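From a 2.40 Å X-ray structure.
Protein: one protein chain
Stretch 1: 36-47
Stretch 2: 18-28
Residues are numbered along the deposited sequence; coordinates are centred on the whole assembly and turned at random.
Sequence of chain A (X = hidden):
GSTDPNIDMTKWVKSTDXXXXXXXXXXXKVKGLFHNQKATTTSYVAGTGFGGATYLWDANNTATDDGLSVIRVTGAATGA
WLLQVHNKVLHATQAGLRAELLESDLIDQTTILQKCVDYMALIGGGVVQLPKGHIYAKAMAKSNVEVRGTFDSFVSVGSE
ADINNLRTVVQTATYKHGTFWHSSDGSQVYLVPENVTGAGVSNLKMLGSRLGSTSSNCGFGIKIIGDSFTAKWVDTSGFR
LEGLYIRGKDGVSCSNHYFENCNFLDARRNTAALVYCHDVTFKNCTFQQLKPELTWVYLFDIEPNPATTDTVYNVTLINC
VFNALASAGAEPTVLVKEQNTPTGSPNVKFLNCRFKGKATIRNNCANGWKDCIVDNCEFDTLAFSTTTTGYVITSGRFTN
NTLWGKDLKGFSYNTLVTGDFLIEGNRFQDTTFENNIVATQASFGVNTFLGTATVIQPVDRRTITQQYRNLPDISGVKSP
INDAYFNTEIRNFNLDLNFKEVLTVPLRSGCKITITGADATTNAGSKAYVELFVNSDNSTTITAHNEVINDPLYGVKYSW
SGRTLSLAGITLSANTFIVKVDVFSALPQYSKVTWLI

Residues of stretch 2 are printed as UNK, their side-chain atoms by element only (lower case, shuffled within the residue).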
# COMPACT_ATOMS: atom_id res chain seq x y z
N ASN A 36 -12.89 -54.40 0.88
CA ASN A 36 -13.32 -53.03 1.17
C ASN A 36 -14.61 -53.00 1.98
O ASN A 36 -15.54 -52.24 1.69
CB ASN A 36 -13.45 -52.22 -0.12
CG ASN A 36 -12.11 -51.86 -0.74
OD1 ASN A 36 -11.14 -51.58 -0.03
ND2 ASN A 36 -12.04 -51.89 -2.07
N GLN A 37 -14.67 -53.85 3.00
CA GLN A 37 -15.74 -53.78 3.98
C GLN A 37 -15.53 -52.61 4.92
O GLN A 37 -14.40 -52.28 5.29
CB GLN A 37 -15.84 -55.07 4.79
CG GLN A 37 -17.02 -55.07 5.76
CD GLN A 37 -17.07 -56.30 6.64
OE1 GLN A 37 -16.09 -57.03 6.77
NE2 GLN A 37 -18.22 -56.53 7.26
N LYS A 38 -16.63 -51.99 5.33
CA LYS A 38 -16.60 -50.82 6.20
C LYS A 38 -16.45 -51.23 7.66
O LYS A 38 -17.15 -52.13 8.14
CB LYS A 38 -17.90 -50.03 6.02
CG LYS A 38 -17.99 -48.69 6.75
CD LYS A 38 -19.23 -47.94 6.27
CE LYS A 38 -19.58 -46.77 7.18
NZ LYS A 38 -20.84 -46.09 6.74
N ALA A 39 -15.53 -50.58 8.36
CA ALA A 39 -15.39 -50.71 9.81
C ALA A 39 -15.26 -49.33 10.43
O ALA A 39 -14.62 -48.44 9.86
CB ALA A 39 -14.19 -51.56 10.20
N THR A 40 -15.86 -49.16 11.60
CA THR A 40 -15.85 -47.89 12.31
C THR A 40 -15.49 -48.13 13.77
O THR A 40 -16.15 -48.91 14.45
CB THR A 40 -17.21 -47.18 12.18
OG1 THR A 40 -17.36 -46.71 10.83
CG2 THR A 40 -17.31 -46.00 13.14
N THR A 41 -14.41 -47.49 14.22
CA THR A 41 -14.00 -47.56 15.61
C THR A 41 -14.69 -46.48 16.43
O THR A 41 -14.88 -45.35 15.96
CB THR A 41 -12.48 -47.40 15.75
OG1 THR A 41 -12.07 -46.18 15.11
CG2 THR A 41 -11.75 -48.58 15.14
N THR A 42 -15.08 -46.84 17.65
CA THR A 42 -15.65 -45.87 18.58
C THR A 42 -14.59 -44.88 19.05
O THR A 42 -14.83 -43.67 19.09
CB THR A 42 -16.24 -46.60 19.78
OG1 THR A 42 -17.37 -47.39 19.38
CG2 THR A 42 -16.65 -45.62 20.86
N SER A 43 -13.43 -45.39 19.46
CA SER A 43 -12.28 -44.58 19.83
C SER A 43 -11.02 -45.25 19.31
O SER A 43 -11.07 -46.37 18.80
CB SER A 43 -12.17 -44.41 21.35
OG SER A 43 -13.42 -44.10 21.91
N TYR A 44 -9.88 -44.57 19.46
CA TYR A 44 -8.62 -45.28 19.26
C TYR A 44 -8.33 -46.18 20.45
O TYR A 44 -8.23 -47.40 20.31
CB TYR A 44 -7.48 -44.30 19.03
CG TYR A 44 -6.25 -44.95 18.43
CD1 TYR A 44 -5.38 -45.70 19.22
CD2 TYR A 44 -5.95 -44.81 17.08
CE1 TYR A 44 -4.26 -46.28 18.67
CE2 TYR A 44 -4.85 -45.38 16.53
CZ TYR A 44 -4.00 -46.10 17.33
OH TYR A 44 -2.90 -46.67 16.76
N VAL A 45 -8.20 -45.59 21.64
CA VAL A 45 -8.11 -46.35 22.89
C VAL A 45 -9.50 -46.45 23.51
O VAL A 45 -10.19 -45.44 23.69
CB VAL A 45 -7.11 -45.70 23.87
CG1 VAL A 45 -7.15 -46.40 25.21
CG2 VAL A 45 -5.71 -45.77 23.29
N ALA A 46 -9.90 -47.68 23.86
CA ALA A 46 -11.27 -47.93 24.28
C ALA A 46 -11.66 -47.05 25.46
O ALA A 46 -10.91 -46.92 26.44
CB ALA A 46 -11.43 -49.41 24.65
N GLY A 47 -12.83 -46.43 25.35
CA GLY A 47 -13.43 -45.63 26.40
C GLY A 47 -12.95 -44.20 26.50
O GLY A 47 -13.39 -43.49 27.42
N UNK A 18 -21.95 -53.65 8.23
CA UNK A 18 -21.13 -52.59 8.79
C UNK A 18 -20.56 -52.99 10.15
O UNK A 18 -21.30 -53.30 11.08
o UNK A 18 -23.00 -51.45 9.87
c UNK A 18 -21.94 -51.30 8.93
N UNK A 19 -19.23 -52.97 10.25
CA UNK A 19 -18.54 -53.34 11.48
C UNK A 19 -18.41 -52.11 12.38
O UNK A 19 -18.13 -51.00 11.92
c UNK A 19 -16.38 -54.27 12.40
c UNK A 19 -17.16 -53.95 11.14
c UNK A 19 -17.35 -55.19 10.30
N UNK A 20 -18.60 -52.32 13.69
CA UNK A 20 -18.47 -51.27 14.69
C UNK A 20 -17.79 -51.86 15.91
O UNK A 20 -18.33 -52.77 16.54
c UNK A 20 -19.78 -49.37 15.88
o UNK A 20 -22.22 -49.27 15.86
n UNK A 20 -21.12 -47.85 17.22
c UNK A 20 -19.84 -50.69 15.09
c UNK A 20 -21.15 -48.82 16.32
N UNK A 21 -16.59 -51.38 16.23
CA UNK A 21 -15.85 -51.84 17.40
C UNK A 21 -15.53 -50.63 18.28
O UNK A 21 -15.80 -49.49 17.91
c UNK A 21 -14.58 -52.63 17.04
c UNK A 21 -14.96 -53.90 16.30
c UNK A 21 -13.65 -51.79 16.20
N UNK A 22 -14.98 -50.90 19.46
CA UNK A 22 -14.78 -49.87 20.48
C UNK A 22 -13.37 -49.29 20.50
O UNK A 22 -13.15 -48.28 21.18
c UNK A 22 -15.15 -50.41 21.87
c UNK A 22 -14.30 -51.59 22.31
o UNK A 22 -14.56 -52.14 23.40
o UNK A 22 -13.39 -52.00 21.55
N UNK A 23 -12.41 -49.89 19.79
CA UNK A 23 -11.03 -49.41 19.82
C UNK A 23 -10.27 -50.06 18.67
O UNK A 23 -10.77 -50.97 18.01
o UNK A 23 -10.16 -51.12 21.30
c UNK A 23 -10.35 -49.73 21.15
N UNK A 24 -9.04 -49.57 18.47
CA UNK A 24 -8.16 -50.17 17.46
C UNK A 24 -7.76 -51.58 17.87
O UNK A 24 -7.70 -52.49 17.04
c UNK A 24 -5.78 -50.07 16.64
c UNK A 24 -7.26 -48.12 16.29
c UNK A 24 -6.92 -49.27 17.23
N UNK A 25 -7.52 -51.80 19.17
CA UNK A 25 -7.18 -53.15 19.63
C UNK A 25 -8.29 -54.13 19.29
O UNK A 25 -8.02 -55.29 18.94
c UNK A 25 -5.51 -52.57 21.44
c UNK A 25 -6.88 -53.16 21.13
n UNK A 25 -5.28 -52.21 22.71
o UNK A 25 -4.66 -52.44 20.55
N UNK A 26 -9.55 -53.70 19.42
CA UNK A 26 -10.66 -54.58 19.05
C UNK A 26 -10.67 -54.84 17.54
O UNK A 26 -10.95 -55.96 17.10
c UNK A 26 -11.99 -53.98 19.51
N UNK A 27 -10.34 -53.82 16.75
CA UNK A 27 -10.29 -53.97 15.30
C UNK A 27 -9.24 -54.99 14.87
O UNK A 27 -9.45 -55.75 13.92
c UNK A 27 -11.60 -52.69 12.67
c UNK A 27 -10.17 -52.41 13.14
c UNK A 27 -9.75 -51.00 12.75
c UNK A 27 -10.02 -52.61 14.65
N UNK A 28 -8.11 -55.06 15.59
CA UNK A 28 -7.06 -56.01 15.26
C UNK A 28 -7.49 -57.46 15.47
O UNK A 28 -6.79 -58.38 15.02
c UNK A 28 -3.71 -54.38 16.36
c UNK A 28 -5.12 -54.43 15.78
n UNK A 28 -3.27 -51.89 17.66
n UNK A 28 -2.97 -53.24 15.81
n UNK A 28 -2.11 -51.10 15.83
c UNK A 28 -2.79 -52.08 16.44
c UNK A 28 -5.81 -55.74 16.09
O HOH W 1 -1.58 -49.07 17.68

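Position 18 carries one carbon and then one oxygen. It lies beside K38 at the start of the pairing, where its CA-to-CB bond points sideways, and the nearest approach of the side chain to stretch 1 is from its CB to K38 O, at 4.9 Å: a serine, S18, though poorly ordered.

Position 19 has three carbons, the first carrying the other two, which makes it valine, V19. Its N donates to K38 O at 3.1 Å and its O accepts from T40 N at 2.9 Å, so both its backbone groups serve the parallel ladder. V19 CB packs against A39 CB at 3.9 Å, while V19 CG2 meets Q37 NE2 at 3.4 Å.

Position 20 shows three carbons in line, the last bearing two atoms, an oxygen and a nitrogen: an amide one carbon longer than asparagine's, hence Q20. It shares its sheet face with T40, its bridge partner. Q20 CA adds a CA-H...O contact to T40 O at 3.3 Å.

Position 21 again has one carbon carrying two, so it is V21, on the same face as A39 and T41. V21 N donates to T40 O at 3.1 Å. Its own O takes two hydrogen bonds from one residue, from T42 N at 2.8 Å and T42 OG1 at 3.0 Å, a double hold where the ladder ends. V21 CG2 touches T41 CG2 at 3.9 Å.

Position 22 has two carbons, the second holding two oxygens: a carboxylate, D22. Its CA-to-CB bond points away, yet its backbone still joins in, with S43 N giving a weak bond to D22 O at 3.4 Å.

Position 23 has one carbon and one oxygen, S23. Its CB lies 3.7 Å from A46 CB, and S23 CA approaches S43 O at 3.2 Å. As N-cap, S23 OG accepts from the N of position 26 at 3.3 Å.

Position 24, one carbon carrying two, is V24. Its N donates to Y44 O at 3.0 Å and 171°, nearly straight, and V24 CG2 sits 3.7 Å from the centroid of the Y44 ring, over its face.

Position 25 has two carbons, the second with one oxygen and one nitrogen: N25, which makes no contact with stretch 1. Position 26 is a single carbon, A26, also without contact.

Position 27 has four carbons, forked at the second: L27. Its CD1 lies 3.8 Å from A39 CB and its CD2 3.9 Å from T41 CG2.

Position 28 runs three carbons, a nitrogen, then a carbon carrying two more nitrogens: R28. Its NH2 donates to a water at 2.8 Å, and that water donates to Y44 OH at 2.9 Å, an indirect link between the stretches.

The rule is register first, then packing. Backbone bonds set a short parallel pairing, and S23 caps the helix that follows. From that helix L27 reaches the alanine and threonine of the A39 and T41 face, while V24 couples a backbone bond to cover over the Y44 ring.

Stretch 2, residues 18-28: SVQVDSVNALR
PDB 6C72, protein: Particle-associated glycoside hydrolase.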